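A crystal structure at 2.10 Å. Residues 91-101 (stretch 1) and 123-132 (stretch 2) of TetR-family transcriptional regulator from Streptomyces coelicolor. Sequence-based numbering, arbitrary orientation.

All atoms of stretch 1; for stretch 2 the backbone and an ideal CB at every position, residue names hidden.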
# COMPACT_ATOMS: atom_id res chain seq x y z
N GLU A 91 -22.67 6.79 2.97
CA GLU A 91 -22.23 8.11 2.51
C GLU A 91 -21.29 8.84 3.52
O GLU A 91 -20.32 9.54 3.12
CB GLU A 91 -23.47 8.96 2.24
CG GLU A 91 -23.18 10.46 2.00
CD GLU A 91 -24.42 11.34 2.30
OE1 GLU A 91 -25.14 11.05 3.29
OE2 GLU A 91 -24.65 12.32 1.52
N GLN A 92 -21.59 8.70 4.81
CA GLN A 92 -20.78 9.29 5.87
C GLN A 92 -19.45 8.54 6.02
O GLN A 92 -18.44 9.16 6.18
CB GLN A 92 -21.51 9.20 7.19
CG GLN A 92 -22.65 10.24 7.45
CD GLN A 92 -23.41 9.90 8.72
OE1 GLN A 92 -23.18 10.49 9.79
NE2 GLN A 92 -24.30 8.91 8.62
N LEU A 93 -19.48 7.20 5.97
CA LEU A 93 -18.24 6.37 5.77
C LEU A 93 -17.38 6.91 4.63
O LEU A 93 -16.20 7.18 4.78
CB LEU A 93 -18.59 4.90 5.49
CG LEU A 93 -17.84 3.76 6.21
CD1 LEU A 93 -17.78 2.61 5.32
CD2 LEU A 93 -16.45 4.07 6.76
N ARG A 94 -17.98 7.08 3.47
CA ARG A 94 -17.20 7.58 2.37
C ARG A 94 -16.56 8.95 2.71
O ARG A 94 -15.39 9.22 2.34
CB ARG A 94 -18.06 7.70 1.11
CG ARG A 94 -17.21 7.98 -0.15
CD ARG A 94 -18.02 8.45 -1.38
NE ARG A 94 -18.92 7.41 -1.95
CZ ARG A 94 -18.61 6.55 -2.93
NH1 ARG A 94 -17.39 6.51 -3.46
NH2 ARG A 94 -19.54 5.70 -3.36
N ALA A 95 -17.34 9.83 3.36
CA ALA A 95 -16.77 11.15 3.79
C ALA A 95 -15.59 11.02 4.77
O ALA A 95 -14.54 11.64 4.56
CB ALA A 95 -17.86 12.12 4.33
N VAL A 96 -15.68 10.20 5.80
CA VAL A 96 -14.49 10.11 6.63
C VAL A 96 -13.26 9.54 5.91
O VAL A 96 -12.16 10.04 6.05
CB VAL A 96 -14.72 9.63 8.12
CG1 VAL A 96 -16.21 9.52 8.46
CG2 VAL A 96 -13.90 8.42 8.54
N LEU A 97 -13.49 8.55 5.04
CA LEU A 97 -12.39 7.88 4.36
C LEU A 97 -11.76 8.82 3.39
O LEU A 97 -10.57 8.80 3.21
CB LEU A 97 -12.84 6.53 3.72
CG LEU A 97 -12.94 5.46 4.81
CD1 LEU A 97 -13.77 4.29 4.34
CD2 LEU A 97 -11.52 5.00 5.25
N THR A 98 -12.54 9.70 2.81
CA THR A 98 -12.03 10.76 1.95
C THR A 98 -11.15 11.77 2.68
O THR A 98 -10.05 12.12 2.20
CB THR A 98 -13.20 11.45 1.19
OG1 THR A 98 -13.85 10.46 0.42
CG2 THR A 98 -12.76 12.56 0.25
N SER A 99 -11.59 12.25 3.83
CA SER A 99 -10.78 13.21 4.55
C SER A 99 -9.55 12.56 5.11
O SER A 99 -8.51 13.18 5.05
CB SER A 99 -11.56 14.07 5.56
OG SER A 99 -12.37 13.32 6.44
N TYR A 100 -9.62 11.31 5.59
CA TYR A 100 -8.38 10.58 5.88
C TYR A 100 -7.45 10.59 4.69
O TYR A 100 -6.28 11.01 4.79
CB TYR A 100 -8.69 9.17 6.30
CG TYR A 100 -7.50 8.25 6.46
CD1 TYR A 100 -6.69 8.32 7.59
CD2 TYR A 100 -7.22 7.22 5.51
CE1 TYR A 100 -5.61 7.46 7.79
CE2 TYR A 100 -6.15 6.34 5.71
CZ TYR A 100 -5.34 6.47 6.85
OH TYR A 100 -4.29 5.63 7.09
N THR A 101 -7.97 10.21 3.52
CA THR A 101 -7.19 10.15 2.28
C THR A 101 -6.57 11.50 1.89
O THR A 101 -5.43 11.56 1.45
CB THR A 101 -8.04 9.58 1.09
OG1 THR A 101 -8.48 8.26 1.43
CG2 THR A 101 -7.21 9.47 -0.16
N UNK A 123 -6.02 10.00 17.98
CA UNK A 123 -6.73 10.43 16.80
C UNK A 123 -7.01 9.24 15.84
O UNK A 123 -8.04 9.22 15.16
CB UNK A 123 -5.93 11.52 16.09
N UNK A 124 -6.09 8.27 15.83
CA UNK A 124 -6.19 7.13 14.93
C UNK A 124 -7.19 6.18 15.53
O UNK A 124 -8.08 5.70 14.83
CB UNK A 124 -4.84 6.45 14.71
N UNK A 125 -7.05 5.91 16.83
CA UNK A 125 -8.07 5.15 17.55
C UNK A 125 -9.49 5.76 17.41
O UNK A 125 -10.46 5.01 17.37
CB UNK A 125 -7.69 5.07 19.03
N UNK A 126 -9.59 7.08 17.33
CA UNK A 126 -10.87 7.74 17.07
C UNK A 126 -11.38 7.58 15.64
O UNK A 126 -12.60 7.41 15.41
CB UNK A 126 -10.74 9.23 17.39
N UNK A 127 -10.47 7.74 14.67
CA UNK A 127 -10.76 7.35 13.28
C UNK A 127 -11.22 5.93 13.21
O UNK A 127 -12.25 5.69 12.63
CB UNK A 127 -9.53 7.54 12.39
N UNK A 128 -10.49 4.98 13.76
CA UNK A 128 -10.94 3.60 13.66
C UNK A 128 -12.29 3.33 14.31
O UNK A 128 -13.12 2.65 13.71
CB UNK A 128 -9.89 2.68 14.29
N UNK A 129 -12.52 3.91 15.51
CA UNK A 129 -13.79 3.73 16.25
C UNK A 129 -14.96 4.17 15.34
O UNK A 129 -15.93 3.49 15.21
CB UNK A 129 -13.78 4.53 17.55
N UNK A 130 -14.82 5.32 14.73
CA UNK A 130 -15.82 5.89 13.89
C UNK A 130 -16.06 5.11 12.58
O UNK A 130 -17.18 5.04 12.08
CB UNK A 130 -15.43 7.33 13.58
N UNK A 131 -15.00 4.58 11.97
CA UNK A 131 -15.14 3.88 10.69
C UNK A 131 -15.86 2.64 11.02
O UNK A 131 -16.75 2.23 10.29
CB UNK A 131 -13.81 3.60 10.00
N UNK A 132 -15.52 2.05 12.17
CA UNK A 132 -16.12 0.81 12.58
C UNK A 132 -17.65 0.98 12.88
O UNK A 132 -18.48 0.12 12.49
CB UNK A 132 -15.38 0.28 13.81

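Both stretches are helical, and they run nearly antiparallel, with 157° between their directions. The axes come within 10.3 Å, so side chains must bridge the gap. Leu93, Val96 and Tyr100 of stretch 1 offer a mostly apolar strip, with Gln92 at one end.

Position 123 has helical backbone angles, and its CB is out of reach of stretch 1. Nothing visible restricts the choice, and many residues would suit. It is Asn123. Its OD1 accepts a weak hydrogen bond within the stretch.

At position 124 CA-to-CB points sideways, and no atom of stretch 1 lies within 5.5 Å of the ideal CB. Only a long side chain could reach the ring of Tyr100. A large aromatic or a long aliphatic chain would suit. It is Tyr124, with chi1 in the t well. Its CE1 lies 4.3 Å from Tyr100 OH, which sits at the edge of the Tyr124 ring. Tyr100 OH finds its hydrogen bond elsewhere in the structure.

Positions 125 and 126 are out of reach of stretch 1, so the visible atoms favour no type. They are Leu125 and Arg126. Arg126 NH2 gives the weak bond to Asn123 OD1, 3.5 Å away.

At position 127 CA-to-CB points toward stretch 1. The ideal CB still has free space around it, and beyond lie Val96 and the Tyr100 ring. An apolar chain of medium length, such as Leu, Ile or Met, would fill this space; Ala would stop short. It is Leu127, with chi1 t and chi2 p. Its CD1 packs 3.8 Å from Val96 CG2, and its CD2 lies 3.4 Å from Tyr100 CD1.

Positions 128 and 129 are out of reach of stretch 1, which sets no preference at either. They are Val128 and Glu129. The Glu129 carboxylate is hydrogen-bonded elsewhere in the structure.

At position 130 CA-to-CB points sideways, and the ideal CB is 5.4 Å from Val96 CG2. The amide of Gln92 lies farther along, offering both a donor and an acceptor. A long chain with an aliphatic stem and a polar end would suit: Arg, Lys, Gln or Glu. It is Arg130. Its CG passes 4.4 Å from Val96 CG1. Its NH2 then gives a weak hydrogen bond to Gln92 OE1, at 3.3 Å and with an angle of 129°. OE1 lies near the guanidinium plane, at its edge.

At position 131 the backbones are close: the CA atoms of this residue and Leu93 are 6.3 Å apart. The ideal CB is 4.2 Å from Leu93 CD2 and 5.0 Å from Val96 CG2. A compact apolar residue, Ala, Val or Ile, would suit this site. It is Val131, with chi1 t. Its CG1 packs 3.7 Å from Leu93 CD2, and its CG2 3.8 Å from Val96 CG2.

At position 132 CA-to-CB points away, and stretch 1 sets no preference. It is Leu132.

Stretch 2 123-132: NYLRLVERVL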
# COMPACT_ATOMS: atom_id res chain seq x y z
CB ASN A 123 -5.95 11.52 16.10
CG ASN A 123 -5.92 12.85 16.92
OD1 ASN A 123 -6.92 13.24 17.51
ND2 ASN A 123 -4.79 13.56 16.88
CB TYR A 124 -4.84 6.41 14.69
CG TYR A 124 -4.90 5.34 13.56
CD1 TYR A 124 -5.00 5.72 12.23
CD2 TYR A 124 -4.85 4.00 13.84
CE1 TYR A 124 -5.06 4.76 11.18
CE2 TYR A 124 -4.90 3.02 12.80
CZ TYR A 124 -5.01 3.43 11.47
OH TYR A 124 -5.06 2.51 10.39
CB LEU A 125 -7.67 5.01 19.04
CG LEU A 125 -6.99 3.68 19.39
CD1 LEU A 125 -5.79 3.42 18.47
CD2 LEU A 125 -6.56 3.74 20.85
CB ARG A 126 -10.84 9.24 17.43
CG ARG A 126 -11.04 9.49 18.98
CD ARG A 126 -11.08 11.00 19.29
NE ARG A 126 -10.40 11.79 18.26
CZ ARG A 126 -10.98 12.67 17.44
NH1 ARG A 126 -12.30 12.90 17.53
NH2 ARG A 126 -10.24 13.32 16.51
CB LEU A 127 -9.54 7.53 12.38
CG LEU A 127 -9.75 7.14 10.90
CD1 LEU A 127 -10.49 8.25 10.15
CD2 LEU A 127 -8.32 6.99 10.32
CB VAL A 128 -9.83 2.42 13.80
CG1 VAL A 128 -8.35 2.86 13.76
CG2 VAL A 128 -10.22 1.19 14.70
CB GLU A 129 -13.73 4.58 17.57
CG GLU A 129 -15.07 4.74 18.24
CD GLU A 129 -15.47 3.49 18.93
OE1 GLU A 129 -14.56 2.63 19.06
OE2 GLU A 129 -16.68 3.34 19.33
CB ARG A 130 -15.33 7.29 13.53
CG ARG A 130 -16.30 8.09 12.60
CD ARG A 130 -17.71 8.28 13.29
NE ARG A 130 -18.55 9.17 12.48
CZ ARG A 130 -19.88 9.20 12.54
NH1 ARG A 130 -20.56 8.36 13.35
NH2 ARG A 130 -20.52 10.04 11.73
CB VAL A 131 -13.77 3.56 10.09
CG1 VAL A 131 -13.92 2.52 8.95
CG2 VAL A 131 -13.22 4.78 9.53
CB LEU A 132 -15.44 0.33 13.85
CG LEU A 132 -14.20 -0.51 13.87
CD1 LEU A 132 -13.62 -0.61 15.31
CD2 LEU A 132 -14.51 -1.88 13.40
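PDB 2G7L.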